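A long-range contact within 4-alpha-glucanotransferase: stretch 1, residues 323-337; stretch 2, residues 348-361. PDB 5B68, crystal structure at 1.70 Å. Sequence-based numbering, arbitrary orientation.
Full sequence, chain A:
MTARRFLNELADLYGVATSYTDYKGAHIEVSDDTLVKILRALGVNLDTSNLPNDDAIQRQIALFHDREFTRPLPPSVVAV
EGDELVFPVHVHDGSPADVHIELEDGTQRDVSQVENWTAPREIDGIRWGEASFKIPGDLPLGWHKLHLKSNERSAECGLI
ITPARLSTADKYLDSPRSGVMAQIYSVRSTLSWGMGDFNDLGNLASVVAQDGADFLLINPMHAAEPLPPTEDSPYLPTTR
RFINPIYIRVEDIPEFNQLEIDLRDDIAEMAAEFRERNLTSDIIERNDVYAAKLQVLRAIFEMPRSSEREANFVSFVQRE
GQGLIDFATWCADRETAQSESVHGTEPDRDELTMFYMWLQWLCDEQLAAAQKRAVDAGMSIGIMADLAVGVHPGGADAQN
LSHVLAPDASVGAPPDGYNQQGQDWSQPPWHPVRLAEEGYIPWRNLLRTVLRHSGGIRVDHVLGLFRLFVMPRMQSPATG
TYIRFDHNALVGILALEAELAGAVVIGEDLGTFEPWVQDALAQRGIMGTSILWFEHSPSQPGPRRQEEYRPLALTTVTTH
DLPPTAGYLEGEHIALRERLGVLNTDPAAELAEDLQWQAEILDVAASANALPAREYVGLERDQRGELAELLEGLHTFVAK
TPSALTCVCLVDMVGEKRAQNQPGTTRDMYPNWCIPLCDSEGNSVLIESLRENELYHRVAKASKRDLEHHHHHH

Stretch 1, residues 323-337: GLIDFATWCADRETA
Stretch 2 (348-361) DRDELTMFYMWLQW

Two helices, 323-337 and 349-361, cross with their N-to-C directions at 121° and their axes 7.7 Å apart at closest approach. Both helices have phi between -55° and -72° and psi between -29° and -50°, so the backbone donors and acceptors are largely spent on i to i-4 bonds and the hydrogen bonds between the helices are left to side chains. Asp-348 (chi1 t) caps the second helix: its OD1 accepts from Glu-351 N at 3.0 Å and, weakly, from Asp-350 N at 3.1 Å, amides that have no preceding turn to serve them.

The register is set by CA pairs: Ala-328 CA to Tyr-356 CA at 4.9 Å, Thr-329 CA to Thr-353 CA at 4.9 Å, and Ala-332 CA to Leu-352 CA at 5.4 Å. At Ala-328 and Ala-332 the side chain is a single CB, which leaves no further side-chain atoms of these residues between the backbones. Ala-328 CB lies 3.4 Å from Thr-353 O and 3.5 Å from Met-357 CG, and Ala-332 CB lies 3.7 Å from Leu-352 CB (Leu-352 m, t). Thr-353 (m) is a knob among Ile-325, Ala-328, Thr-329 and Ala-332; its OG1 donates to Arg-349 O in its own helix at 2.8 Å, so the hydroxyl enters the packing already satisfied. Thr-329 (m) does likewise, OG1 to Ile-325 O at 2.7 Å, as does Thr-336 (m), OG1 to Ala-332 O at 2.9 Å.

Tyr-356 (chi1 m, chi2 -74°), the second knob, sits among Ala-328, Cys-331, Ala-332 and Glu-335. Cys-331 (m) places CB over the ring face, 3.5 Å from the centroid of the Tyr-356 ring, a CH-pi contact. Glu-335, extended with chi1 and chi2 both t, reaches the ring edge, where Tyr-356 OH donates to Glu-335 OE2 in a very short 2.5 Å hydrogen bond. The hydroxyl of this buried tyrosine is thus satisfied, while its carbons pack against the opposing helix.

Nearer the start of the second helix, Arg-349 stretches out (chi1 to chi3 all t) to form a salt bridge with Asp-333 (m). Arg-349 NE donates to Asp-333 OD1 at 2.9 Å and 169°, and Arg-349 NH2 donates weakly to Asp-333 OD2 at 3.4 Å. Thr-329 CG2 lies over one guanidinium face, 2.9 Å from Arg-349 NH2, and Asp-333 OD1 lies at the edge.

Toward the other end, Met-357 (m, t, p) bends its CE to 3.9 Å from Leu-324 CD2 (Leu-324 t, p) and 3.8 Å from Ile-325 CG1 (Ile-325 m, t), a flexible apolar filler. Gln-360 (m, m) lays CG 3.9 Å from Leu-324 CD1, while its amide is hydrogen-bonded elsewhere in the structure. Altogether 797 Å², both sides summed, is buried.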

# COMPACT_ATOMS: atom_id res chain seq x y z
N GLY A 323 14.49 13.75 0.99
CA GLY A 323 13.06 13.52 1.19
C GLY A 323 12.73 13.59 2.68
O GLY A 323 11.61 13.98 3.01
N LEU A 324 13.62 13.12 3.54
CA LEU A 324 13.40 13.23 5.04
C LEU A 324 13.28 14.69 5.46
O LEU A 324 12.36 15.10 6.16
CB LEU A 324 14.50 12.54 5.85
CG LEU A 324 14.31 12.66 7.36
CD1 LEU A 324 12.91 12.13 7.77
CD2 LEU A 324 15.43 11.95 8.01
N ILE A 325 14.23 15.48 5.01
CA ILE A 325 14.22 16.91 5.37
C ILE A 325 12.99 17.59 4.84
O ILE A 325 12.39 18.36 5.57
CB ILE A 325 15.45 17.60 4.75
CG1 ILE A 325 16.70 17.04 5.38
CG2 ILE A 325 15.35 19.12 4.94
CD1 ILE A 325 17.99 17.37 4.66
N ASP A 326 12.54 17.26 3.59
CA ASP A 326 11.33 17.82 3.02
C ASP A 326 10.05 17.48 3.81
O ASP A 326 9.19 18.33 4.07
CB ASP A 326 11.11 17.40 1.55
CG ASP A 326 12.20 17.93 0.59
OD1 ASP A 326 12.94 18.86 0.94
OD2 ASP A 326 12.30 17.34 -0.51
N PHE A 327 9.92 16.19 4.16
CA PHE A 327 8.78 15.73 4.94
C PHE A 327 8.75 16.50 6.32
O PHE A 327 7.72 17.00 6.74
CB PHE A 327 8.91 14.24 5.23
CG PHE A 327 7.89 13.75 6.23
CD1 PHE A 327 6.59 13.68 5.87
CD2 PHE A 327 8.27 13.37 7.51
CE1 PHE A 327 5.64 13.23 6.76
CE2 PHE A 327 7.33 12.93 8.40
CZ PHE A 327 6.03 12.89 8.03
N ALA A 328 9.88 16.51 6.97
CA ALA A 328 10.02 17.08 8.33
C ALA A 328 9.79 18.61 8.29
O ALA A 328 9.20 19.15 9.20
CB ALA A 328 11.38 16.78 8.87
N THR A 329 10.22 19.25 7.22
CA THR A 329 10.01 20.70 7.07
C THR A 329 8.53 20.99 6.87
O THR A 329 8.00 21.92 7.44
CB THR A 329 10.83 21.26 5.90
OG1 THR A 329 12.22 20.99 6.11
CG2 THR A 329 10.55 22.75 5.73
N TRP A 330 7.84 20.18 6.06
CA TRP A 330 6.43 20.26 5.88
C TRP A 330 5.73 20.09 7.25
O TRP A 330 4.79 20.85 7.54
CB TRP A 330 5.89 19.21 4.86
CG TRP A 330 4.42 19.20 4.70
CD1 TRP A 330 3.69 19.87 3.78
CD2 TRP A 330 3.47 18.46 5.49
NE1 TRP A 330 2.34 19.63 3.98
CE2 TRP A 330 2.20 18.77 5.02
CE3 TRP A 330 3.61 17.56 6.56
CZ2 TRP A 330 1.03 18.22 5.59
CZ3 TRP A 330 2.42 17.01 7.13
CH2 TRP A 330 1.18 17.34 6.64
N CYS A 331 6.15 19.12 8.05
CA CYS A 331 5.55 18.97 9.41
C CYS A 331 5.74 20.24 10.27
O CYS A 331 4.83 20.68 10.90
CB CYS A 331 6.16 17.85 10.17
SG CYS A 331 5.75 16.22 9.36
N ALA A 332 6.94 20.78 10.24
CA ALA A 332 7.25 22.04 10.98
C ALA A 332 6.35 23.16 10.51
O ALA A 332 5.69 23.87 11.34
CB ALA A 332 8.74 22.35 10.79
N ASP A 333 6.16 23.28 9.20
CA ASP A 333 5.29 24.31 8.67
C ASP A 333 3.82 24.13 9.08
O ASP A 333 3.15 25.14 9.32
CB ASP A 333 5.38 24.41 7.16
CG ASP A 333 6.70 25.00 6.70
OD1 ASP A 333 7.40 25.64 7.53
OD2 ASP A 333 7.03 24.76 5.52
N ARG A 334 3.32 22.89 9.07
CA ARG A 334 1.96 22.60 9.48
C ARG A 334 1.73 22.88 10.96
O ARG A 334 0.74 23.44 11.35
CB ARG A 334 1.60 21.15 9.16
CG ARG A 334 1.11 20.95 7.73
CD ARG A 334 -0.39 21.15 7.63
NE ARG A 334 -1.03 20.55 8.79
CZ ARG A 334 -1.90 19.54 8.76
NH1 ARG A 334 -2.37 19.07 9.91
NH2 ARG A 334 -2.32 19.03 7.63
N GLU A 335 2.68 22.47 11.77
CA GLU A 335 2.64 22.73 13.19
C GLU A 335 2.56 24.26 13.46
O GLU A 335 1.75 24.76 14.26
CB GLU A 335 3.84 22.15 13.93
CG GLU A 335 3.88 22.61 15.38
CD GLU A 335 4.93 22.02 16.27
OE1 GLU A 335 5.15 22.58 17.35
OE2 GLU A 335 5.57 21.01 15.93
N THR A 336 3.45 25.00 12.81
CA THR A 336 3.51 26.47 13.04
C THR A 336 2.22 27.19 12.61
O THR A 336 1.79 28.11 13.30
CB THR A 336 4.73 27.02 12.35
OG1 THR A 336 5.90 26.36 12.89
CG2 THR A 336 4.75 28.54 12.54
N ALA A 337 1.62 26.77 11.49
CA ALA A 337 0.36 27.30 10.98
C ALA A 337 -0.84 27.02 11.89
O ALA A 337 -1.76 27.84 11.92
CB ALA A 337 0.06 26.75 9.59
N ASP A 348 11.33 28.08 16.02
CA ASP A 348 12.56 27.83 15.34
C ASP A 348 12.28 26.72 14.29
O ASP A 348 12.35 25.53 14.62
CB ASP A 348 13.58 27.46 16.37
CG ASP A 348 14.94 27.10 15.78
OD1 ASP A 348 15.02 26.83 14.55
OD2 ASP A 348 15.93 27.05 16.55
N ARG A 349 12.10 27.08 13.03
CA ARG A 349 11.72 26.13 11.99
C ARG A 349 12.73 24.99 11.85
O ARG A 349 12.37 23.87 11.58
CB ARG A 349 11.60 26.84 10.65
CG ARG A 349 10.98 26.05 9.51
CD ARG A 349 10.83 26.96 8.33
NE ARG A 349 10.22 26.38 7.15
CZ ARG A 349 10.88 26.08 6.05
NH1 ARG A 349 12.18 26.25 5.98
NH2 ARG A 349 10.25 25.59 5.01
N ASP A 350 13.99 25.31 12.00
CA ASP A 350 15.04 24.34 11.85
C ASP A 350 15.08 23.34 13.00
O ASP A 350 15.28 22.15 12.80
CB ASP A 350 16.37 24.99 11.73
CG ASP A 350 16.51 25.85 10.48
OD1 ASP A 350 16.28 25.31 9.39
OD2 ASP A 350 16.82 27.07 10.63
N GLU A 351 14.91 23.83 14.22
CA GLU A 351 14.79 22.91 15.35
C GLU A 351 13.54 22.03 15.22
O GLU A 351 13.66 20.85 15.53
CB GLU A 351 14.72 23.69 16.69
CG GLU A 351 14.56 22.78 17.88
CD GLU A 351 14.80 23.48 19.19
OE1 GLU A 351 13.89 24.21 19.61
OE2 GLU A 351 15.89 23.26 19.76
N LEU A 352 12.40 22.61 14.84
CA LEU A 352 11.17 21.86 14.62
C LEU A 352 11.38 20.82 13.52
O LEU A 352 10.90 19.70 13.65
CB LEU A 352 10.00 22.74 14.20
CG LEU A 352 9.20 23.47 15.26
CD1 LEU A 352 8.17 24.31 14.56
CD2 LEU A 352 8.53 22.44 16.20
N THR A 353 12.08 21.20 12.44
CA THR A 353 12.40 20.25 11.36
C THR A 353 13.20 19.08 11.92
O THR A 353 12.93 17.88 11.65
CB THR A 353 13.12 20.97 10.18
OG1 THR A 353 12.25 21.92 9.57
CG2 THR A 353 13.63 19.95 9.16
N MET A 354 14.16 19.38 12.77
CA MET A 354 15.02 18.37 13.34
C MET A 354 14.22 17.39 14.22
O MET A 354 14.53 16.20 14.24
CB MET A 354 16.13 19.01 14.13
CG MET A 354 17.13 18.01 14.65
SD MET A 354 18.02 17.02 13.43
CE MET A 354 19.22 18.22 12.83
N PHE A 355 13.27 17.96 14.98
CA PHE A 355 12.37 17.16 15.83
C PHE A 355 11.58 16.17 14.97
O PHE A 355 11.49 14.99 15.36
CB PHE A 355 11.40 18.06 16.53
CG PHE A 355 10.29 17.31 17.26
CD1 PHE A 355 10.56 16.67 18.47
CD2 PHE A 355 9.01 17.33 16.75
CE1 PHE A 355 9.54 16.01 19.15
CE2 PHE A 355 8.00 16.70 17.44
CZ PHE A 355 8.29 16.04 18.64
N TYR A 356 11.07 16.60 13.82
CA TYR A 356 10.30 15.65 12.98
C TYR A 356 11.19 14.63 12.32
O TYR A 356 10.79 13.45 12.11
CB TYR A 356 9.36 16.38 12.04
CG TYR A 356 8.25 17.07 12.76
CD1 TYR A 356 7.21 16.33 13.30
CD2 TYR A 356 8.24 18.49 12.95
CE1 TYR A 356 6.18 16.92 13.99
CE2 TYR A 356 7.20 19.10 13.62
CZ TYR A 356 6.15 18.30 14.15
OH TYR A 356 5.07 18.85 14.81
N MET A 357 12.44 14.99 12.04
CA MET A 357 13.43 14.02 11.56
C MET A 357 13.71 12.96 12.61
O MET A 357 13.74 11.70 12.35
CB MET A 357 14.72 14.72 11.10
CG MET A 357 14.47 15.63 9.90
SD MET A 357 15.96 16.66 9.56
CE MET A 357 16.97 15.41 8.84
N TRP A 358 13.82 13.42 13.85
CA TRP A 358 14.15 12.56 14.95
C TRP A 358 13.02 11.58 15.20
O TRP A 358 13.31 10.40 15.47
CB TRP A 358 14.46 13.45 16.17
CG TRP A 358 14.71 12.78 17.47
CD1 TRP A 358 15.80 12.16 17.84
CD2 TRP A 358 13.80 12.73 18.56
NE1 TRP A 358 15.67 11.71 19.15
CE2 TRP A 358 14.43 12.07 19.60
CE3 TRP A 358 12.51 13.23 18.77
CZ2 TRP A 358 13.81 11.82 20.85
CZ3 TRP A 358 11.89 13.02 20.04
CH2 TRP A 358 12.56 12.30 21.04
N LEU A 359 11.76 12.04 15.13
CA LEU A 359 10.61 11.09 15.23
C LEU A 359 10.69 9.94 14.21
O LEU A 359 10.41 8.82 14.55
CB LEU A 359 9.29 11.78 14.99
CG LEU A 359 8.91 12.80 16.08
CD1 LEU A 359 7.52 13.38 15.85
CD2 LEU A 359 9.03 12.20 17.46
N GLN A 360 11.09 10.25 12.96
CA GLN A 360 11.31 9.17 11.98
C GLN A 360 12.39 8.22 12.38
O GLN A 360 12.26 7.02 12.12
CB GLN A 360 11.50 9.76 10.58
CG GLN A 360 10.29 10.48 10.08
CD GLN A 360 9.12 9.55 10.01
OE1 GLN A 360 9.20 8.48 9.39
NE2 GLN A 360 8.02 9.95 10.62
N TRP A 361 13.48 8.70 12.98
CA TRP A 361 14.58 7.84 13.42
C TRP A 361 14.07 6.87 14.54
O TRP A 361 14.36 5.65 14.52
CB TRP A 361 15.79 8.70 13.93
CG TRP A 361 16.86 7.93 14.54
CD1 TRP A 361 17.64 6.94 13.97
CD2 TRP A 361 17.35 8.09 15.88
NE1 TRP A 361 18.54 6.47 14.86
CE2 TRP A 361 18.43 7.20 16.02
CE3 TRP A 361 16.98 8.91 16.95
CZ2 TRP A 361 19.13 7.06 17.24
CZ3 TRP A 361 17.73 8.83 18.12
CH2 TRP A 361 18.74 7.88 18.26